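Local structure of PAC2 family protein (Mycobacterium tuberculosis, 2WAM) at residues A[58-63]-A[140-145]; A[172-177]-A[231-236]. The protein is of unknown function but belongs to the PAC2 family and represents a duplicated gene family of actinobacteria. One frame throughout, in Å; residues are numbered along the deposited sequence.

Overall arrangement
Both contacts bear on the same large mixed sheet, in which strands 143-148, 67-73, 174-183 and 234-242 run parallel as successive neighbours. Contact 2 is a buried pairing of two of these strands, made chiefly by main-chain hydrogen bonds, with one side-chain bond and waters at its start. Contact 1 lies further out, its centre about 21 Å from that of the chain against about 14 Å for contact 2, and is only partly buried: a loop packs against the start of strand 143-148 through apolar groups and one bridging water. The contact centres are about 16 Å apart, and the two meet where Leu145 CD1 lies 3.9 Å from Val172 CG2.

Contact 1 (A[58-63]-A[140-145]); sequences LSSSDG and IGTPFL
Leu58 and Ser60 run past Pro143 and Thr142 at CA-CA separations of 5.2 Å for Leu58-Pro143 and 5.7 Å for Ser60-Thr142, without strand pairing. This is the packing of a loop across the beginning of a sheet strand: residues 58-63 belong to the connection between strands 49-51 and 67-73 of the mixed sheet, whereas Pro143 opens strand 143-148, the parallel neighbour of 67-73. Ser60, which meets Thr142, is the first residue of a type I beta turn closed by the bond from Gly63 N to Ser60 O.

Pro143 directs its ring at the loop. Its CB approaches Leu58 CA to 3.8 Å, and its CG stands at the same distance from Ser59 O, which sets the ring against the main chain of Leu58 and Ser59. The leucine and proline side chains lie alongside each other, pointing opposite ways. Leu58 has CG anti to its own carbonyl carbon (chi1 -66°), which together with chi2 171° brings both methyl branches within packing distance of the strand: CD2 lies 4.0 Å from Pro143 CB, and CD1 lies 3.9 Å from Leu145 CD2. With Leu145 the crossing is close to a right angle, and Leu170, Ala135 and Pro66 help to bury the leucine cluster. Towards the more exposed end, Thr142 presents its methyl CG2 to Ser60 OG, while its backbone N is bonded to Asp138 OD2.

The segments share no direct hydrogen bond; their polar link is a single water. It donates to Leu58 O and to Pro143 O, the latter at 2.7 Å, and accepts from the Ser60 hydroxyl, whose OG is 3.1 Å from the water oxygen.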
ATOM      1  N   LEU A  58      22.219  21.488   8.376  1.00 39.14           N
ATOM      2  CA  LEU A  58      21.741  22.525   7.455  1.00 32.30           C
ATOM      3  C   LEU A  58      21.628  23.907   8.086  1.00 34.84           C
ATOM      4  O   LEU A  58      21.180  24.861   7.451  1.00 34.92           O
ATOM      5  CB  LEU A  58      20.411  22.124   6.843  1.00 33.22           C
ATOM      6  CG  LEU A  58      20.530  20.911   5.925  1.00 40.40           C
ATOM      7  CD1 LEU A  58      19.159  20.406   5.502  1.00 42.00           C
ATOM      8  CD2 LEU A  58      21.381  21.273   4.729  1.00 41.08           C
ATOM      9  N   SER A  59      22.055  24.014   9.334  1.00 33.52           N
ATOM     10  CA  SER A  59      21.957  25.269  10.052  1.00 39.05           C
ATOM     11  C   SER A  59      23.232  26.087   9.887  1.00 48.80           C
ATOM     12  O   SER A  59      24.333  25.533   9.804  1.00 54.68           O
ATOM     13  CB  SER A  59      21.673  25.005  11.525  1.00 46.64           C
ATOM     14  OG  SER A  59      20.929  26.071  12.076  1.00 63.83           O
ATOM     15  N   SER A  60      23.078  27.408   9.819  1.00 56.56           N
ATOM     16  CA  SER A  60      24.222  28.297   9.653  1.00 67.67           C
ATOM     17  C   SER A  60      24.957  28.424  10.972  1.00 70.22           C
ATOM     18  O   SER A  60      24.437  28.047  12.027  1.00 60.18           O
ATOM     19  CB  SER A  60      23.789  29.688   9.176  1.00 74.72           C
ATOM     20  OG  SER A  60      23.031  29.632   7.981  1.00 81.65           O
ATOM     21  N   SER A  61      26.167  28.966  10.900  1.00 80.76           N
ATOM     22  CA  SER A  61      26.973  29.236  12.081  1.00 87.60           C
ATOM     23  C   SER A  61      26.183  29.983  13.151  1.00 88.51           C
ATOM     24  O   SER A  61      26.559  29.959  14.318  1.00 92.90           O
ATOM     25  CB  SER A  61      28.217  30.037  11.697  1.00 93.55           C
ATOM     26  OG  SER A  61      29.067  30.216  12.816  1.00104.26           O
ATOM     27  N   ASP A  62      25.085  30.628  12.750  1.00 89.51           N
ATOM     28  CA  ASP A  62      24.252  31.415  13.667  1.00 91.52           C
ATOM     29  C   ASP A  62      22.899  30.781  14.057  1.00 91.15           C
ATOM     30  O   ASP A  62      22.033  31.461  14.614  1.00 92.45           O
ATOM     31  CB  ASP A  62      24.021  32.820  13.098  1.00 96.31           C
ATOM     32  CG  ASP A  62      23.133  32.815  11.865  1.00108.07           C
ATOM     33  OD1 ASP A  62      22.185  33.628  11.809  1.00111.45           O
ATOM     34  OD2 ASP A  62      23.376  31.998  10.952  1.00112.00           O
ATOM     35  N   GLY A  63      22.716  29.491  13.768  1.00 85.83           N
ATOM     36  CA  GLY A  63      21.499  28.783  14.148  1.00 74.23           C
ATOM     37  C   GLY A  63      20.327  29.019  13.208  1.00 65.48           C
ATOM     38  O   GLY A  63      19.236  28.463  13.376  1.00 56.44           O
ATOM     39  N   ILE A 140      31.725  29.932   1.632  1.00 28.99           N
ATOM     40  CA  ILE A 140      32.159  30.054   3.025  1.00 27.54           C
ATOM     41  C   ILE A 140      31.526  28.995   3.925  1.00 33.93           C
ATOM     42  O   ILE A 140      31.600  29.078   5.154  1.00 38.74           O
ATOM     43  CB  ILE A 140      31.848  31.453   3.614  1.00 34.23           C
ATOM     44  CG1 ILE A 140      30.340  31.678   3.719  1.00 30.00           C
ATOM     45  CG2 ILE A 140      32.497  32.553   2.778  1.00 23.78           C
ATOM     46  CD1 ILE A 140      29.996  32.966   4.392  1.00 29.39           C
ATOM     47  N   GLY A 141      30.871  28.015   3.314  1.00 36.91           N
ATOM     48  CA  GLY A 141      30.333  26.890   4.063  1.00 35.85           C
ATOM     49  C   GLY A 141      28.909  27.017   4.584  1.00 37.71           C
ATOM     50  O   GLY A 141      28.456  26.161   5.335  1.00 33.71           O
ATOM     51  N   THR A 142      28.198  28.079   4.213  1.00 38.84           N
ATOM     52  CA  THR A 142      26.784  28.175   4.559  1.00 29.23           C
ATOM     53  C   THR A 142      25.981  27.129   3.797  1.00 32.14           C
ATOM     54  O   THR A 142      25.999  27.118   2.555  1.00 30.35           O
ATOM     55  CB  THR A 142      26.192  29.510   4.156  1.00 28.24           C
ATOM     56  OG1 THR A 142      27.049  30.573   4.579  1.00 37.90           O
ATOM     57  CG2 THR A 142      24.831  29.657   4.783  1.00 27.36           C
ATOM     58  N   PRO A 143      25.266  26.253   4.524  1.00 31.87           N
ATOM     59  CA  PRO A 143      24.443  25.206   3.890  1.00 31.92           C
ATOM     60  C   PRO A 143      23.200  25.785   3.231  1.00 29.77           C
ATOM     61  O   PRO A 143      22.638  26.760   3.726  1.00 28.98           O
ATOM     62  CB  PRO A 143      24.028  24.303   5.068  1.00 25.20           C
ATOM     63  CG  PRO A 143      24.983  24.662   6.181  1.00 25.54           C
ATOM     64  CD  PRO A 143      25.308  26.111   5.988  1.00 25.93           C
ATOM     65  N   PHE A 144      22.793  25.208   2.108  1.00 25.65           N
ATOM     66  CA  PHE A 144      21.496  25.536   1.537  1.00 30.69           C
ATOM     67  C   PHE A 144      20.952  24.366   0.747  1.00 31.44           C
ATOM     68  O   PHE A 144      21.681  23.420   0.459  1.00 31.83           O
ATOM     69  CB  PHE A 144      21.521  26.847   0.722  1.00 34.87           C
ATOM     70  CG  PHE A 144      22.362  26.799  -0.531  1.00 31.32           C
ATOM     71  CD1 PHE A 144      21.771  26.627  -1.770  1.00 25.60           C
ATOM     72  CD2 PHE A 144      23.739  26.978  -0.473  1.00 29.17           C
ATOM     73  CE1 PHE A 144      22.541  26.609  -2.932  1.00 31.92           C
ATOM     74  CE2 PHE A 144      24.513  26.956  -1.632  1.00 29.39           C
ATOM     75  CZ  PHE A 144      23.912  26.771  -2.860  1.00 31.47           C
ATOM     76  N   LEU A 145      19.662  24.420   0.424  1.00 30.42           N
ATOM     77  CA  LEU A 145      19.023  23.340  -0.321  1.00 26.69           C
ATOM     78  C   LEU A 145      18.735  23.728  -1.774  1.00 31.31           C
ATOM     79  O   LEU A 145      18.456  24.895  -2.092  1.00 26.95           O
ATOM     80  CB  LEU A 145      17.737  22.898   0.380  1.00 31.98           C
ATOM     81  CG  LEU A 145      17.920  22.282   1.767  1.00 33.19           C
ATOM     82  CD1 LEU A 145      16.578  21.986   2.423  1.00 30.16           C
ATOM     83  CD2 LEU A 145      18.763  21.021   1.660  1.00 21.34           C
TER
HETATM   84  O   HOH W   1      22.048  27.193   6.277  1.00 47.06           O

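Contact 2 (A[172-177]-A[231-236]); sequences VRQTIG and GHEVVG
Thr175 and Val234 sit opposite each other in a parallel beta ladder that continues through Ile176-Val235 and Gly177-Gly236; the short strand axes approach to 4.5 Å and their directions differ by 17°. Three main-chain bonds hold it. Thr175 N donates to Glu233 O at 3.0 Å; Val235 N reaches Thr175 O at 2.8 Å; and Gly177 N donates to Val235 O at 2.8 Å. Glu233 O also accepts from a water that is bonded to Thr175 OG1, and a second water joins Val172 O to His232 ND1, whose ring partner NE2 is hydrogen-bonded to Glu168 OE2.

Beside the ladder, Gln174 NE2 donates to Glu233 OE2 at 3.1 Å, meeting the oxygen from 38° above the carboxylate plane. Glu233 OE1 has a weak bond from Asn199 ND2. On the Ile176 face, Ile176 CG1 packs alongside Val235 CG1 at 3.8 Å; Thr264 of helix 251-265 touches both.

Main-chain groups of strand 174-183 pair with the strands beside it, 67-73 and 234-242, whereas Val234 N and O are met by side chains of Asn198 and Ser197. With water serving the loop end, the polar groups of this buried ladder are thus largely compensated.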
ATOM      1  N   VAL A 172      13.865  25.228   6.685  1.00 35.81           N
ATOM      2  CA  VAL A 172      13.903  26.245   5.641  1.00 30.59           C
ATOM      3  C   VAL A 172      13.305  27.582   6.069  1.00 32.25           C
ATOM      4  O   VAL A 172      12.216  27.634   6.639  1.00 37.88           O
ATOM      5  CB  VAL A 172      13.208  25.743   4.365  1.00 31.51           C
ATOM      6  CG1 VAL A 172      12.907  26.901   3.416  1.00 26.10           C
ATOM      7  CG2 VAL A 172      14.077  24.693   3.701  1.00 30.32           C
ATOM      8  N   ARG A 173      14.017  28.664   5.776  1.00 32.27           N
ATOM      9  CA  ARG A 173      13.605  29.994   6.215  1.00 45.43           C
ATOM     10  C   ARG A 173      13.158  30.891   5.054  1.00 40.51           C
ATOM     11  O   ARG A 173      12.615  31.977   5.262  1.00 38.38           O
ATOM     12  CB  ARG A 173      14.743  30.669   6.979  1.00 41.72           C
ATOM     13  CG  ARG A 173      15.880  31.124   6.083  1.00 36.38           C
ATOM     14  CD  ARG A 173      17.009  31.774   6.861  1.00 32.42           C
ATOM     15  NE  ARG A 173      18.179  32.025   6.015  1.00 33.59           N
ATOM     16  CZ  ARG A 173      18.264  33.044   5.168  1.00 37.44           C
ATOM     17  NH1 ARG A 173      17.251  33.904   5.046  1.00 41.42           N
ATOM     18  NH2 ARG A 173      19.352  33.206   4.438  1.00 34.97           N
ATOM     19  N   GLN A 174      13.383  30.418   3.837  1.00 33.57           N
ATOM     20  CA  GLN A 174      13.118  31.199   2.634  1.00 30.80           C
ATOM     21  C   GLN A 174      13.192  30.286   1.415  1.00 28.70           C
ATOM     22  O   GLN A 174      14.111  29.480   1.293  1.00 31.85           O
ATOM     23  CB  GLN A 174      14.144  32.318   2.503  1.00 26.78           C
ATOM     24  CG  GLN A 174      13.952  33.212   1.300  1.00 34.34           C
ATOM     25  CD  GLN A 174      14.987  34.329   1.249  1.00 46.02           C
ATOM     26  OE1 GLN A 174      16.116  34.122   0.807  1.00 49.14           O
ATOM     27  NE2 GLN A 174      14.599  35.523   1.691  1.00 42.45           N
ATOM     28  N   THR A 175      12.220  30.413   0.520  1.00 30.16           N
ATOM     29  CA  THR A 175      12.155  29.588  -0.673  1.00 34.91           C
ATOM     30  C   THR A 175      12.229  30.457  -1.917  1.00 40.55           C
ATOM     31  O   THR A 175      11.362  31.293  -2.144  1.00 43.61           O
ATOM     32  CB  THR A 175      10.866  28.745  -0.700  1.00 32.54           C
ATOM     33  OG1 THR A 175      10.830  27.903   0.455  1.00 33.83           O
ATOM     34  CG2 THR A 175      10.827  27.871  -1.945  1.00 24.98           C
ATOM     35  N   ILE A 176      13.274  30.248  -2.713  1.00 40.35           N
ATOM     36  CA  ILE A 176      13.544  31.056  -3.900  1.00 33.09           C
ATOM     37  C   ILE A 176      13.341  30.243  -5.180  1.00 35.58           C
ATOM     38  O   ILE A 176      14.026  29.248  -5.397  1.00 34.57           O
ATOM     39  CB  ILE A 176      15.002  31.574  -3.907  1.00 26.94           C
ATOM     40  CG1 ILE A 176      15.357  32.228  -2.580  1.00 30.86           C
ATOM     41  CG2 ILE A 176      15.239  32.527  -5.063  1.00 26.91           C
ATOM     42  CD1 ILE A 176      16.724  32.835  -2.561  1.00 25.68           C
ATOM     43  N   GLY A 177      12.418  30.687  -6.034  1.00 29.56           N
ATOM     44  CA  GLY A 177      12.166  30.015  -7.292  1.00 27.53           C
ATOM     45  C   GLY A 177      12.829  30.639  -8.514  1.00 33.13           C
ATOM     46  O   GLY A 177      12.975  31.863  -8.622  1.00 26.24           O
ATOM     47  N   GLY A 231       2.269  30.322   5.310  1.00 42.95           N
ATOM     48  CA  GLY A 231       3.059  31.276   6.072  1.00 30.85           C
ATOM     49  C   GLY A 231       4.564  31.220   5.863  1.00 42.43           C
ATOM     50  O   GLY A 231       5.322  31.797   6.640  1.00 49.48           O
ATOM     51  N   HIS A 232       5.008  30.534   4.814  1.00 36.93           N
ATOM     52  CA  HIS A 232       6.429  30.490   4.502  1.00 38.03           C
ATOM     53  C   HIS A 232       6.834  31.713   3.693  1.00 42.70           C
ATOM     54  O   HIS A 232       6.026  32.256   2.925  1.00 39.03           O
ATOM     55  CB  HIS A 232       6.767  29.222   3.733  1.00 38.69           C
ATOM     56  CG  HIS A 232       6.655  27.982   4.550  1.00 41.13           C
ATOM     57  ND1 HIS A 232       7.688  27.513   5.335  1.00 50.81           N
ATOM     58  CD2 HIS A 232       5.633  27.109   4.712  1.00 42.93           C
ATOM     59  CE1 HIS A 232       7.307  26.405   5.942  1.00 54.63           C
ATOM     60  NE2 HIS A 232       6.065  26.138   5.582  1.00 53.04           N
ATOM     61  N   GLU A 233       8.081  32.144   3.863  1.00 38.06           N
ATOM     62  CA  GLU A 233       8.599  33.260   3.076  1.00 38.70           C
ATOM     63  C   GLU A 233       9.075  32.781   1.714  1.00 40.72           C
ATOM     64  O   GLU A 233       9.923  31.902   1.625  1.00 45.41           O
ATOM     65  CB  GLU A 233       9.752  33.955   3.796  1.00 33.51           C
ATOM     66  CG  GLU A 233      10.148  35.277   3.150  1.00 40.47           C
ATOM     67  CD  GLU A 233      11.197  36.027   3.955  1.00 57.18           C
ATOM     68  OE1 GLU A 233      10.813  36.984   4.666  1.00 67.68           O
ATOM     69  OE2 GLU A 233      12.397  35.657   3.892  1.00 46.60           O
ATOM     70  N   VAL A 234       8.532  33.358   0.652  1.00 34.71           N
ATOM     71  CA  VAL A 234       8.873  32.915  -0.685  1.00 30.74           C
ATOM     72  C   VAL A 234       9.287  34.083  -1.568  1.00 34.56           C
ATOM     73  O   VAL A 234       8.847  35.214  -1.373  1.00 39.26           O
ATOM     74  CB  VAL A 234       7.683  32.188  -1.359  1.00 37.75           C
ATOM     75  CG1 VAL A 234       7.178  31.035  -0.485  1.00 25.73           C
ATOM     76  CG2 VAL A 234       6.555  33.189  -1.697  1.00 33.80           C
ATOM     77  N   VAL A 235      10.125  33.792  -2.550  1.00 28.64           N
ATOM     78  CA  VAL A 235      10.511  34.772  -3.546  1.00 32.45           C
ATOM     79  C   VAL A 235      10.871  34.039  -4.837  1.00 37.81           C
ATOM     80  O   VAL A 235      11.234  32.863  -4.822  1.00 32.11           O
ATOM     81  CB  VAL A 235      11.633  35.730  -3.034  1.00 30.20           C
ATOM     82  CG1 VAL A 235      12.707  34.980  -2.307  1.00 30.84           C
ATOM     83  CG2 VAL A 235      12.217  36.538  -4.160  1.00 34.25           C
ATOM     84  N   GLY A 236      10.716  34.728  -5.960  1.00 38.35           N
ATOM     85  CA  GLY A 236      10.837  34.093  -7.251  1.00 32.88           C
ATOM     86  C   GLY A 236      11.337  35.083  -8.268  1.00 36.01           C
ATOM     87  O   GLY A 236      10.965  36.251  -8.252  1.00 43.07           O
TER
HETATM   88  O   HOH W   2      10.057  29.009   5.634  1.00 40.98           O
HETATM   89  O   HOH W   3      10.395  29.443   2.801  1.00 30.74           O